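AgaA (PDB 6HLX) binds the opine agropinic acid as the periplasmic binding protein of an ABC transporter, probably delivering it to the membrane complex for import. Local coordinates at residues F465-M468 / L472-Q475; L243-K248 / E256-I261; A164-G169 / Y193-D198. One frame throughout, in Å; residues are numbered along the deposited sequence.

Interaction 1. Residues F465-M468 / L472-Q475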
ATOM      1  N   PHE A 465      -9.066  17.555   4.393  1.00 21.11           N
ATOM      2  CA  PHE A 465      -8.178  16.502   3.881  1.00 19.31           C
ATOM      3  C   PHE A 465      -7.689  15.756   5.122  1.00 24.19           C
ATOM      4  O   PHE A 465      -7.272  16.394   6.097  1.00 23.44           O
ATOM      5  CB  PHE A 465      -6.992  17.032   3.044  1.00 20.74           C
ATOM      6  CG  PHE A 465      -6.233  15.889   2.381  1.00 21.41           C
ATOM      7  CD1 PHE A 465      -6.703  15.308   1.202  1.00 21.87           C
ATOM      8  CD2 PHE A 465      -5.089  15.353   2.974  1.00 23.10           C
ATOM      9  CE1 PHE A 465      -6.032  14.221   0.615  1.00 23.23           C
ATOM     10  CE2 PHE A 465      -4.419  14.271   2.391  1.00 24.72           C
ATOM     11  CZ  PHE A 465      -4.893  13.702   1.220  1.00 23.05           C
ATOM     12  N   THR A 466      -7.724  14.419   5.074  1.00 20.92           N
ATOM     13  CA  THR A 466      -7.382  13.586   6.221  1.00 20.11           C
ATOM     14  C   THR A 466      -6.242  12.647   5.890  1.00 21.65           C
ATOM     15  O   THR A 466      -6.318  11.894   4.914  1.00 19.94           O
ATOM     16  CB  THR A 466      -8.611  12.737   6.650  1.00 25.42           C
ATOM     17  OG1 THR A 466      -9.701  13.605   6.946  1.00 24.97           O
ATOM     18  CG2 THR A 466      -8.330  11.875   7.900  1.00 23.73           C
ATOM     19  N   ASN A 467      -5.221  12.660   6.743  1.00 18.65           N
ATOM     20  CA  ASN A 467      -4.119  11.683   6.658  1.00 18.15           C
ATOM     21  C   ASN A 467      -4.721  10.478   7.426  1.00 20.66           C
ATOM     22  O   ASN A 467      -4.830  10.509   8.664  1.00 21.72           O
ATOM     23  CB  ASN A 467      -2.857  12.213   7.351  1.00 17.82           C
ATOM     24  CG  ASN A 467      -1.678  11.282   7.133  1.00 20.99           C
ATOM     25  OD1 ASN A 467      -1.840  10.147   6.670  1.00 20.25           O
ATOM     26  ND2 ASN A 467      -0.483  11.755   7.449  1.00 20.10           N
ATOM     27  N   MET A 468      -5.234   9.489   6.678  1.00 17.47           N
ATOM     28  CA  MET A 468      -6.035   8.390   7.232  1.00 17.59           C
ATOM     29  C   MET A 468      -5.234   7.503   8.195  1.00 22.15           C
ATOM     30  O   MET A 468      -4.001   7.448   8.121  1.00 21.20           O
ATOM     31  CB  MET A 468      -6.777   7.628   6.134  1.00 18.87           C
ATOM     32  CG  MET A 468      -7.982   8.482   5.620  1.00 21.48           C
ATOM     33  SD  MET A 468      -8.738   7.875   4.090  1.00 23.95           S
ATOM     34  CE  MET A 468      -9.174   6.195   4.553  1.00 21.40           C
ATOM     35  N   LEU A 472      -3.894   2.952   6.979  1.00 18.41           N
ATOM     36  CA  LEU A 472      -4.701   3.532   5.891  1.00 18.84           C
ATOM     37  C   LEU A 472      -4.083   4.779   5.283  1.00 20.69           C
ATOM     38  O   LEU A 472      -4.681   5.373   4.370  1.00 19.94           O
ATOM     39  CB  LEU A 472      -6.127   3.853   6.381  1.00 19.04           C
ATOM     40  CG  LEU A 472      -6.948   2.644   6.774  1.00 23.28           C
ATOM     41  CD1 LEU A 472      -8.243   3.067   7.351  1.00 22.50           C
ATOM     42  CD2 LEU A 472      -7.180   1.738   5.574  1.00 23.67           C
ATOM     43  N   THR A 473      -2.881   5.194   5.752  1.00 17.26           N
ATOM     44  CA  THR A 473      -2.301   6.456   5.249  1.00 17.47           C
ATOM     45  C   THR A 473      -2.153   6.508   3.718  1.00 19.49           C
ATOM     46  O   THR A 473      -2.409   7.569   3.133  1.00 19.31           O
ATOM     47  CB  THR A 473      -0.989   6.821   5.962  1.00 20.25           C
ATOM     48  OG1 THR A 473      -0.520   8.097   5.480  1.00 19.31           O
ATOM     49  CG2 THR A 473       0.107   5.757   5.785  1.00 18.69           C
ATOM     50  N   PHE A 474      -1.788   5.397   3.062  1.00 17.75           N
ATOM     51  CA  PHE A 474      -1.623   5.422   1.595  1.00 16.77           C
ATOM     52  C   PHE A 474      -2.954   5.581   0.821  1.00 21.45           C
ATOM     53  O   PHE A 474      -2.928   5.779  -0.400  1.00 20.45           O
ATOM     54  CB  PHE A 474      -0.842   4.207   1.088  1.00 18.64           C
ATOM     55  CG  PHE A 474       0.605   4.088   1.523  1.00 19.08           C
ATOM     56  CD1 PHE A 474       1.289   5.183   2.058  1.00 20.64           C
ATOM     57  CD2 PHE A 474       1.306   2.897   1.343  1.00 20.89           C
ATOM     58  CE1 PHE A 474       2.642   5.080   2.415  1.00 21.78           C
ATOM     59  CE2 PHE A 474       2.654   2.788   1.731  1.00 21.96           C
ATOM     60  CZ  PHE A 474       3.310   3.877   2.263  1.00 20.20           C
ATOM     61  N   GLN A 475      -4.101   5.444   1.534  1.00 18.38           N
ATOM     62  CA  GLN A 475      -5.435   5.613   0.936  1.00 18.11           C
ATOM     63  C   GLN A 475      -6.005   6.997   1.228  1.00 21.34           C
ATOM     64  O   GLN A 475      -7.180   7.245   0.931  1.00 20.97           O
ATOM     65  CB  GLN A 475      -6.406   4.536   1.442  1.00 19.51           C
ATOM     66  CG  GLN A 475      -5.963   3.128   1.031  1.00 21.89           C
ATOM     67  CD  GLN A 475      -7.054   2.125   1.278  1.00 26.07           C
ATOM     68  OE1 GLN A 475      -8.208   2.491   1.456  1.00 26.87           O
ATOM     69  NE2 GLN A 475      -6.699   0.847   1.293  1.00 24.33           N
TER
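N467 and T473 join the two ends of a tight chain reversal in the family 5 periplasmic binding protein fold: an irregular run, 465-468, folds back against a 3-10 turn, 472-475, which carries a wall residue of the agropinic acid pocket.

The polar part is one short side-chain hydrogen bond. T473 OG1 donates to N467 OD1 at 2.7 Å, in the carbonyl plane and on a lone pair, with a C=O...donor angle of 143°. The two side chains lie side by side and point the same way. Each sends its polar branch anti to its own nitrogen (chi1 -174° in N467, much the same in T473), which sets OD1 and OG1 next to each other. Asparagine suits the place because its amide works in two directions: while OD1 accepts from the threonine, ND2 donates to the carbonyls of L234 and Q454, and these bonds together fix the rotation of the amide.

The packing part belongs mainly to M468, whose long, flexible side chain can follow the curve of the turn. Its CB makes an apolar contact with L472 CB at 3.8 Å, and further out SD lies beside the polar carbonyl oxygen of Q475, 3.6 Å from that O. A bend at chi3 (57°) carries the methyl CE toward the same residue, an apolar approach of 4.5 Å to Q475 CB. M468, L472 and Q475 all also rest on Y39 of strand 37-39.

Backbone atoms supply weaker contacts and the frame. M468 O receives a CA-H...O contact from T473 CA at 3.5 Å. The next residue along, S476, is hydrogen-bonded through OG to both M468 N and T473 O, tying the two runs together again. F474 points away from this packing and touches the opine. The turn itself is closed by Q475 N, which donates to L472 O at 2.9 Å, while M468 CB lies 3.5 Å from that same carbonyl oxygen.

Interaction 2. Residues L243-K248 / E256-I261; sequences LQFNTK and EVRQAI. With G9Z (agropinic acid), chain E.
The F245 ring has R258 over one face and I261 at its edge. R258 CG sits 4.2 Å from the F245 ring centroid, only 7° off the ring normal, in a CH-pi contact; the arginine thus uses its aliphatic stem to cover an aromatic ring. At the rim, near the ring plane, I261 CD1 comes within 3.7 Å of F245 CE2. F252 meets the F245 ring edge-to-face. A bend at chi3 turns the guanidinium away from the ring, at 46° to its plane. There NH1 is hydrogen-bonded to L443 O and NH2 to F252 O, so the charged end is satisfied despite burial. T247 CG2 packs obliquely 3.8 Å from R258 NH2, while its OG1 is hydrogen-bonded to P406 O. Branched I261 also reaches L243, its CG2 lying 3.7 Å from L243 CD1.

Strand alternation explains the residue types: L243 and F245 face the helix, whereas Q244 faces the pocket and its OE1 accepts from agropinic acid OAS at 2.6 Å. Helix 255-264 packs, nearly antiparallel, on strand 240-245 (162° and 11.1 Å between the short segment axes); that strand runs between 374-379 and 446-451, and helix 306-315 packs against V257 and A260.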
ATOM      1  N   LEU A 243      12.962  -5.199   4.837  1.00 18.97           N
ATOM      2  CA  LEU A 243      13.484  -5.821   3.624  1.00 19.14           C
ATOM      3  C   LEU A 243      12.603  -6.971   3.185  1.00 22.28           C
ATOM      4  O   LEU A 243      12.138  -7.748   4.025  1.00 21.89           O
ATOM      5  CB  LEU A 243      14.903  -6.387   3.893  1.00 19.74           C
ATOM      6  CG  LEU A 243      16.039  -5.372   4.112  1.00 22.87           C
ATOM      7  CD1 LEU A 243      17.254  -6.060   4.714  1.00 23.46           C
ATOM      8  CD2 LEU A 243      16.450  -4.696   2.771  1.00 23.34           C
ATOM      9  N   GLN A 244      12.465  -7.112   1.868  1.00 18.66           N
ATOM     10  CA  GLN A 244      11.842  -8.248   1.185  1.00 18.48           C
ATOM     11  C   GLN A 244      12.999  -8.952   0.497  1.00 21.53           C
ATOM     12  O   GLN A 244      13.871  -8.285  -0.078  1.00 20.85           O
ATOM     13  CB  GLN A 244      10.823  -7.782   0.127  1.00 18.83           C
ATOM     14  CG  GLN A 244       9.556  -7.245   0.752  1.00 18.01           C
ATOM     15  CD  GLN A 244       8.804  -6.361  -0.191  1.00 22.22           C
ATOM     16  OE1 GLN A 244       8.827  -5.140  -0.030  1.00 22.28           O
ATOM     17  NE2 GLN A 244       8.153  -6.939  -1.210  1.00 19.86           N
ATOM     18  N   PHE A 245      13.017 -10.280   0.564  1.00 17.82           N
ATOM     19  CA  PHE A 245      14.094 -11.099  -0.010  1.00 18.17           C
ATOM     20  C   PHE A 245      13.586 -11.987  -1.135  1.00 22.35           C
ATOM     21  O   PHE A 245      12.562 -12.671  -0.963  1.00 21.84           O
ATOM     22  CB  PHE A 245      14.680 -12.027   1.085  1.00 20.62           C
ATOM     23  CG  PHE A 245      15.244 -11.318   2.297  1.00 21.61           C
ATOM     24  CD1 PHE A 245      14.440 -11.027   3.388  1.00 22.47           C
ATOM     25  CD2 PHE A 245      16.580 -10.946   2.347  1.00 22.68           C
ATOM     26  CE1 PHE A 245      14.967 -10.386   4.516  1.00 22.53           C
ATOM     27  CE2 PHE A 245      17.098 -10.292   3.467  1.00 24.65           C
ATOM     28  CZ  PHE A 245      16.277  -9.982   4.528  1.00 22.56           C
ATOM     29  N   ASN A 246      14.339 -12.071  -2.241  1.00 20.44           N
ATOM     30  CA  ASN A 246      13.989 -13.032  -3.276  1.00 20.96           C
ATOM     31  C   ASN A 246      14.612 -14.353  -2.813  1.00 22.88           C
ATOM     32  O   ASN A 246      15.851 -14.507  -2.823  1.00 22.06           O
ATOM     33  CB  ASN A 246      14.551 -12.626  -4.631  1.00 21.66           C
ATOM     34  CG  ASN A 246      14.124 -13.533  -5.739  1.00 28.08           C
ATOM     35  OD1 ASN A 246      13.857 -14.719  -5.529  1.00 25.89           O
ATOM     36  ND2 ASN A 246      14.035 -12.990  -6.954  1.00 25.26           N
ATOM     37  N   THR A 247      13.757 -15.308  -2.416  1.00 21.29           N
ATOM     38  CA  THR A 247      14.235 -16.583  -1.868  1.00 22.49           C
ATOM     39  C   THR A 247      14.860 -17.524  -2.922  1.00 26.82           C
ATOM     40  O   THR A 247      15.407 -18.580  -2.539  1.00 27.02           O
ATOM     41  CB  THR A 247      13.164 -17.281  -1.034  1.00 27.13           C
ATOM     42  OG1 THR A 247      12.138 -17.755  -1.894  1.00 27.79           O
ATOM     43  CG2 THR A 247      12.617 -16.407   0.102  1.00 23.43           C
ATOM     44  N   LYS A 248      14.859 -17.131  -4.216  1.00 24.73           N
ATOM     45  CA  LYS A 248      15.583 -17.887  -5.266  1.00 26.58           C
ATOM     46  C   LYS A 248      17.071 -17.506  -5.263  1.00 31.08           C
ATOM     47  O   LYS A 248      17.895 -18.228  -5.838  1.00 31.48           O
ATOM     48  CB  LYS A 248      14.950 -17.733  -6.657  1.00 29.32           C
ATOM     49  CG  LYS A 248      13.710 -18.596  -6.809  1.00 40.25           C
ATOM     50  CD  LYS A 248      13.185 -18.644  -8.233  1.00 46.26           C
ATOM     51  CE  LYS A 248      12.185 -19.770  -8.388  1.00 56.09           C
ATOM     52  NZ  LYS A 248      11.557 -19.774  -9.736  1.00 67.30           N
ATOM     53  N   GLU A 256      18.638 -18.547   8.652  0.50 24.33           N
ATOM     54  CA  GLU A 256      19.810 -18.053   9.391  0.50 23.97           C
ATOM     55  C   GLU A 256      20.449 -16.821   8.741  0.50 27.15           C
ATOM     56  O   GLU A 256      20.982 -15.965   9.454  0.50 27.46           O
ATOM     57  CB  GLU A 256      20.849 -19.162   9.594  0.50 25.61           C
ATOM     58  CG  GLU A 256      20.403 -20.253  10.558  0.50 28.29           C
ATOM     59  CD  GLU A 256      21.305 -21.471  10.637  0.50 46.05           C
ATOM     60  OE1 GLU A 256      21.289 -22.146  11.691  0.50 43.11           O
ATOM     61  OE2 GLU A 256      22.022 -21.759   9.651  0.50 33.36           O
ATOM     62  N   VAL A 257      20.391 -16.720   7.394  1.00 23.34           N
ATOM     63  CA  VAL A 257      20.945 -15.557   6.673  1.00 23.36           C
ATOM     64  C   VAL A 257      20.019 -14.346   6.882  1.00 26.17           C
ATOM     65  O   VAL A 257      20.493 -13.225   7.134  1.00 25.05           O
ATOM     66  CB  VAL A 257      21.207 -15.842   5.163  1.00 25.98           C
ATOM     67  CG1 VAL A 257      21.507 -14.560   4.372  1.00 25.16           C
ATOM     68  CG2 VAL A 257      22.333 -16.868   4.980  1.00 25.83           C
ATOM     69  N   ARG A 258      18.698 -14.570   6.768  1.00 23.21           N
ATOM     70  CA  ARG A 258      17.734 -13.483   6.937  1.00 22.05           C
ATOM     71  C   ARG A 258      17.803 -12.957   8.377  1.00 26.28           C
ATOM     72  O   ARG A 258      17.871 -11.745   8.572  1.00 26.15           O
ATOM     73  CB  ARG A 258      16.320 -13.938   6.534  1.00 24.47           C
ATOM     74  CG  ARG A 258      16.291 -14.483   5.090  1.00 24.59           C
ATOM     75  CD  ARG A 258      14.875 -14.721   4.602  1.00 23.31           C
ATOM     76  NE  ARG A 258      14.209 -15.817   5.309  1.00 23.20           N
ATOM     77  CZ  ARG A 258      13.826 -16.958   4.751  1.00 28.72           C
ATOM     78  NH1 ARG A 258      13.162 -17.858   5.461  1.00 23.94           N
ATOM     79  NH2 ARG A 258      14.123 -17.218   3.481  1.00 23.38           N
ATOM     80  N   GLN A 259      17.910 -13.873   9.370  1.00 23.91           N
ATOM     81  CA  GLN A 259      18.076 -13.497  10.783  1.00 23.86           C
ATOM     82  C   GLN A 259      19.404 -12.780  10.998  1.00 28.35           C
ATOM     83  O   GLN A 259      19.423 -11.795  11.737  1.00 27.12           O
ATOM     84  CB  GLN A 259      17.981 -14.714  11.728  1.00 25.31           C
ATOM     85  CG  GLN A 259      16.573 -15.304  11.843  1.00 28.56           C
ATOM     86  CD  GLN A 259      16.274 -15.848  13.233  1.00 41.25           C
ATOM     87  OE1 GLN A 259      17.080 -15.767  14.151  1.00 37.21           O
ATOM     88  NE2 GLN A 259      15.090 -16.377  13.435  1.00 29.51           N
ATOM     89  N   ALA A 260      20.520 -13.242  10.351  1.00 26.73           N
ATOM     90  CA  ALA A 260      21.822 -12.551  10.481  1.00 27.03           C
ATOM     91  C   ALA A 260      21.676 -11.069  10.104  1.00 29.88           C
ATOM     92  O   ALA A 260      22.161 -10.209  10.829  1.00 29.02           O
ATOM     93  CB  ALA A 260      22.888 -13.208   9.607  1.00 28.04           C
ATOM     94  N   ILE A 261      20.964 -10.780   9.006  1.00 25.15           N
ATOM     95  CA  ILE A 261      20.697  -9.406   8.555  1.00 24.72           C
ATOM     96  C   ILE A 261      19.883  -8.623   9.605  1.00 28.21           C
ATOM     97  O   ILE A 261      20.228  -7.480   9.896  1.00 28.41           O
ATOM     98  CB  ILE A 261      20.065  -9.420   7.159  1.00 26.42           C
ATOM     99  CG1 ILE A 261      21.136  -9.881   6.140  1.00 26.56           C
ATOM    100  CG2 ILE A 261      19.524  -8.031   6.801  1.00 26.89           C
ATOM    101  CD1 ILE A 261      20.606 -10.226   4.779  1.00 30.32           C
TER
HETATM  102  OAM G9Z E 604       4.734   4.260  -3.512  1.00 19.83           O
HETATM  103  CAB G9Z E 604       5.743   4.357  -2.799  1.00 20.73           C
HETATM  104  CAC G9Z E 604       6.758   5.305  -3.040  1.00 21.35           C
HETATM  105  CB  G9Z E 604       7.815   5.100  -1.912  1.00 20.86           C
HETATM  106  CA  G9Z E 604       7.366   3.852  -1.171  1.00 19.50           C
HETATM  107  C   G9Z E 604       7.298   4.085   0.239  1.00 21.29           C
HETATM  108  O   G9Z E 604       6.250   4.598   0.720  1.00 20.70           O
HETATM  109  N   G9Z E 604       6.052   3.504  -1.805  1.00 18.24           N
HETATM  110  CAG G9Z E 604       5.136   2.406  -1.312  1.00 18.29           C
HETATM  111  CAH G9Z E 604       5.618   1.044  -1.816  1.00 20.27           C
HETATM  112  OAP G9Z E 604       6.900   0.818  -1.229  1.00 20.84           O
HETATM  113  CAI G9Z E 604       4.668  -0.096  -1.440  1.00 20.24           C
HETATM  114  OAQ G9Z E 604       3.301   0.336  -1.662  1.00 19.16           O
HETATM  115  CAJ G9Z E 604       4.903  -1.362  -2.331  1.00 19.85           C
HETATM  116  OAR G9Z E 604       3.984  -2.400  -1.944  1.00 20.34           O
HETATM  117  CAK G9Z E 604       6.348  -1.914  -2.376  1.00 19.14           C
HETATM  118  OAT G9Z E 604       6.461  -2.880  -3.440  1.00 20.09           O
HETATM  119  CAL G9Z E 604       6.805  -2.496  -1.030  1.00 19.08           C
HETATM  120  OAS G9Z E 604       8.199  -2.868  -1.101  1.00 20.39           O
HETATM  121  OXT G9Z E 604       8.310   3.796   0.935  1.00 20.87           O

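Interaction 3. Residues A164-G169 / Y193-D198. With EDO (1,2-ethanediol), chain Y.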
ATOM      1  N   ALA A 164      -9.903  14.274 -16.460  1.00 22.80           N
ATOM      2  CA  ALA A 164     -10.032  15.343 -17.456  1.00 24.46           C
ATOM      3  C   ALA A 164      -8.845  15.405 -18.413  1.00 30.45           C
ATOM      4  O   ALA A 164      -9.037  15.710 -19.593  1.00 34.24           O
ATOM      5  CB  ALA A 164     -10.289  16.681 -16.791  1.00 25.92           C
ATOM      6  N   GLY A 165      -7.669  15.004 -17.954  1.00 23.97           N
ATOM      7  CA  GLY A 165      -6.489  14.985 -18.816  1.00 23.72           C
ATOM      8  C   GLY A 165      -5.226  14.637 -18.070  1.00 26.03           C
ATOM      9  O   GLY A 165      -5.169  14.746 -16.840  1.00 25.97           O
ATOM     10  N   TRP A 166      -4.213  14.203 -18.820  1.00 22.66           N
ATOM     11  CA  TRP A 166      -2.922  13.872 -18.250  1.00 21.49           C
ATOM     12  C   TRP A 166      -1.854  14.488 -19.156  1.00 25.89           C
ATOM     13  O   TRP A 166      -1.745  14.114 -20.325  1.00 25.38           O
ATOM     14  CB  TRP A 166      -2.765  12.349 -18.189  1.00 20.22           C
ATOM     15  CG  TRP A 166      -1.527  11.788 -17.526  1.00 20.49           C
ATOM     16  CD1 TRP A 166      -0.362  12.435 -17.211  1.00 23.12           C
ATOM     17  CD2 TRP A 166      -1.387  10.445 -17.044  1.00 20.06           C
ATOM     18  NE1 TRP A 166       0.516  11.549 -16.598  1.00 22.50           N
ATOM     19  CE2 TRP A 166      -0.091  10.322 -16.493  1.00 23.62           C
ATOM     20  CE3 TRP A 166      -2.244   9.328 -17.021  1.00 21.74           C
ATOM     21  CZ2 TRP A 166       0.365   9.121 -15.913  1.00 23.03           C
ATOM     22  CZ3 TRP A 166      -1.778   8.129 -16.493  1.00 22.38           C
ATOM     23  CH2 TRP A 166      -0.483   8.030 -15.958  1.00 22.92           C
ATOM     24  N   THR A 167      -1.111  15.462 -18.634  1.00 22.22           N
ATOM     25  CA  THR A 167       0.010  16.043 -19.377  1.00 21.72           C
ATOM     26  C   THR A 167       1.242  15.290 -18.882  1.00 24.05           C
ATOM     27  O   THR A 167       1.647  15.476 -17.729  1.00 22.33           O
ATOM     28  CB  THR A 167       0.086  17.556 -19.140  1.00 27.26           C
ATOM     29  OG1 THR A 167      -1.106  18.133 -19.683  1.00 29.50           O
ATOM     30  CG2 THR A 167       1.318  18.190 -19.814  1.00 29.58           C
ATOM     31  N   ARG A 168       1.840  14.449 -19.742  1.00 22.68           N
ATOM     32  CA  ARG A 168       3.006  13.628 -19.367  1.00 23.22           C
ATOM     33  C   ARG A 168       4.112  14.496 -18.778  1.00 25.99           C
ATOM     34  O   ARG A 168       4.441  15.541 -19.352  1.00 25.55           O
ATOM     35  CB  ARG A 168       3.538  12.793 -20.570  1.00 27.58           C
ATOM     36  CG  ARG A 168       2.466  11.919 -21.270  1.00 43.97           C
ATOM     37  CD  ARG A 168       2.154  10.602 -20.587  1.00 55.91           C
ATOM     38  NE  ARG A 168       0.784  10.135 -20.819  1.00 61.22           N
ATOM     39  CZ  ARG A 168       0.258   9.048 -20.257  1.00 72.96           C
ATOM     40  NH1 ARG A 168      -0.993   8.693 -20.525  1.00 61.22           N
ATOM     41  NH2 ARG A 168       0.979   8.305 -19.425  1.00 55.16           N
ATOM     42  N   GLY A 169       4.635  14.070 -17.630  1.00 23.01           N
ATOM     43  CA  GLY A 169       5.699  14.775 -16.918  1.00 22.80           C
ATOM     44  C   GLY A 169       5.244  16.003 -16.148  1.00 26.03           C
ATOM     45  O   GLY A 169       6.076  16.686 -15.548  1.00 26.99           O
ATOM     46  N   TYR A 193      -3.318  17.226  -9.971  1.00 18.40           N
ATOM     47  CA  TYR A 193      -2.293  16.409  -9.288  1.00 18.89           C
ATOM     48  C   TYR A 193      -0.993  16.668 -10.047  1.00 22.08           C
ATOM     49  O   TYR A 193      -0.840  16.169 -11.158  1.00 21.68           O
ATOM     50  CB  TYR A 193      -2.677  14.913  -9.317  1.00 19.55           C
ATOM     51  CG  TYR A 193      -3.874  14.605  -8.445  1.00 18.99           C
ATOM     52  CD1 TYR A 193      -3.727  14.360  -7.079  1.00 18.86           C
ATOM     53  CD2 TYR A 193      -5.158  14.563  -8.983  1.00 20.38           C
ATOM     54  CE1 TYR A 193      -4.834  14.107  -6.265  1.00 20.20           C
ATOM     55  CE2 TYR A 193      -6.271  14.290  -8.182  1.00 21.30           C
ATOM     56  CZ  TYR A 193      -6.107  14.098  -6.818  1.00 22.37           C
ATOM     57  OH  TYR A 193      -7.218  13.872  -6.038  1.00 22.44           O
ATOM     58  N   VAL A 194      -0.100  17.471  -9.477  1.00 18.62           N
ATOM     59  CA  VAL A 194       1.150  17.927 -10.112  1.00 18.15           C
ATOM     60  C   VAL A 194       2.307  17.063  -9.605  1.00 21.57           C
ATOM     61  O   VAL A 194       2.440  16.839  -8.404  1.00 21.71           O
ATOM     62  CB  VAL A 194       1.382  19.428  -9.825  1.00 22.24           C
ATOM     63  CG1 VAL A 194       2.594  19.952 -10.607  1.00 22.15           C
ATOM     64  CG2 VAL A 194       0.128  20.264 -10.148  1.00 22.92           C
ATOM     65  N   PHE A 195       3.147  16.615 -10.506  1.00 17.38           N
ATOM     66  CA  PHE A 195       4.225  15.682 -10.156  1.00 17.46           C
ATOM     67  C   PHE A 195       5.496  16.391  -9.754  1.00 22.80           C
ATOM     68  O   PHE A 195       6.081  17.113 -10.574  1.00 23.95           O
ATOM     69  CB  PHE A 195       4.508  14.757 -11.355  1.00 19.11           C
ATOM     70  CG  PHE A 195       3.255  14.237 -12.046  1.00 19.31           C
ATOM     71  CD1 PHE A 195       2.203  13.702 -11.308  1.00 21.14           C
ATOM     72  CD2 PHE A 195       3.168  14.213 -13.429  1.00 21.91           C
ATOM     73  CE1 PHE A 195       1.053  13.223 -11.942  1.00 20.91           C
ATOM     74  CE2 PHE A 195       2.026  13.706 -14.071  1.00 24.06           C
ATOM     75  CZ  PHE A 195       0.975  13.226 -13.324  1.00 21.47           C
ATOM     76  N   TYR A 196       5.939  16.168  -8.506  1.00 20.79           N
ATOM     77  CA  TYR A 196       7.204  16.722  -7.995  1.00 21.12           C
ATOM     78  C   TYR A 196       8.091  15.575  -7.513  1.00 24.09           C
ATOM     79  O   TYR A 196       8.032  15.211  -6.332  1.00 22.85           O
ATOM     80  CB  TYR A 196       6.952  17.712  -6.852  1.00 22.61           C
ATOM     81  CG  TYR A 196       6.303  19.005  -7.275  1.00 22.58           C
ATOM     82  CD1 TYR A 196       7.071  20.094  -7.685  1.00 24.50           C
ATOM     83  CD2 TYR A 196       4.926  19.173  -7.193  1.00 22.93           C
ATOM     84  CE1 TYR A 196       6.476  21.302  -8.050  1.00 24.88           C
ATOM     85  CE2 TYR A 196       4.322  20.380  -7.536  1.00 24.89           C
ATOM     86  CZ  TYR A 196       5.099  21.435  -7.986  1.00 28.62           C
ATOM     87  OH  TYR A 196       4.492  22.627  -8.328  1.00 31.66           O
ATOM     88  N   SER A 197       8.902  14.993  -8.428  1.00 20.20           N
ATOM     89  CA  SER A 197       9.760  13.862  -8.087  0.50 20.06           C
ATOM     90  C   SER A 197      10.944  14.223  -7.181  1.00 23.45           C
ATOM     91  O   SER A 197      11.426  13.363  -6.443  1.00 23.00           O
ATOM     92  CB  SER A 197      10.222  13.149  -9.350  0.50 23.79           C
ATOM     93  OG  SER A 197       9.044  12.732 -10.021  0.50 27.07           O
ATOM     94  N   ASP A 198      11.418  15.482  -7.233  1.00 20.42           N
ATOM     95  CA  ASP A 198      12.509  15.906  -6.354  1.00 19.62           C
ATOM     96  C   ASP A 198      11.788  16.456  -5.088  1.00 23.98           C
ATOM     97  O   ASP A 198      11.038  17.434  -5.200  1.00 22.65           O
ATOM     98  CB  ASP A 198      13.374  16.986  -7.031  1.00 22.06           C
ATOM     99  CG  ASP A 198      14.389  17.591  -6.076  1.00 32.10           C
ATOM    100  OD1 ASP A 198      13.973  18.333  -5.163  1.00 32.17           O
ATOM    101  OD2 ASP A 198      15.594  17.302  -6.226  1.00 33.17           O
TER
HETATM  102  C1  EDO Y 624       0.339  14.982 -23.241  1.00 48.85           C
HETATM  103  O1  EDO Y 624       0.894  14.066 -22.356  1.00 42.72           O
HETATM  104  C2  EDO Y 624       1.386  16.064 -23.333  1.00 50.44           C
HETATM  105  O2  EDO Y 624       2.508  15.530 -23.996  1.00 51.54           O
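W166 NE1 and the backbone N of G169 both hydrogen-bond to one oxygen, OE1 of E11, and F195 packs against the corner they form. The indole suits this place because it offers an N-H for the carboxylate and a broad apolar surface for its neighbours. F195 CE2 approaches W166 NE1 to 3.6 Å, and the phenyl and the five-membered ring meet obliquely, with centroids 5.6 Å apart and planes at 66°. G169 C lies near the plane of the phenyl, 3.9 Å from F195 CD2. Glycine fits the positive phi (77°) just past the end of the strand. R168 turns back within its own segment: a bend at chi2 (-81°) brings NH2 3.6 Å above the W166 ring plane, offset toward the rim, so the indole has a guanidinium over one face. An ethanediol modelled beside R168 is less surely placed.

The contact is a surface one in a mixed sheet. Strand 161-167 is its outermost strand here, strand 171-176 lies next, and 190-195 follows. W166 and F195 meet across the intervening strand, and both touch its I172; E171 of that strand and H192 of 190-195 bind a zinc ion nearby.

The three contacts lie apart and follow one another along the chain in the order 3, 2, 1. Interactions 1 and 2 are buried, on opposite sides of the chain's centre, while interaction 3 is at the surface. Both buried contacts bring one residue to agropinic acid, F474 from interaction 1 by touch and Q244 from interaction 2 by a hydrogen bond; interaction 3 has no such residue. Their chemistry follows their place: a short loop reversal closed by a side-chain hydrogen bond, a strand and helix joined by apolar and CH-pi packing, and two strands of one sheet bridged by aromatic rings. No element is shared between them.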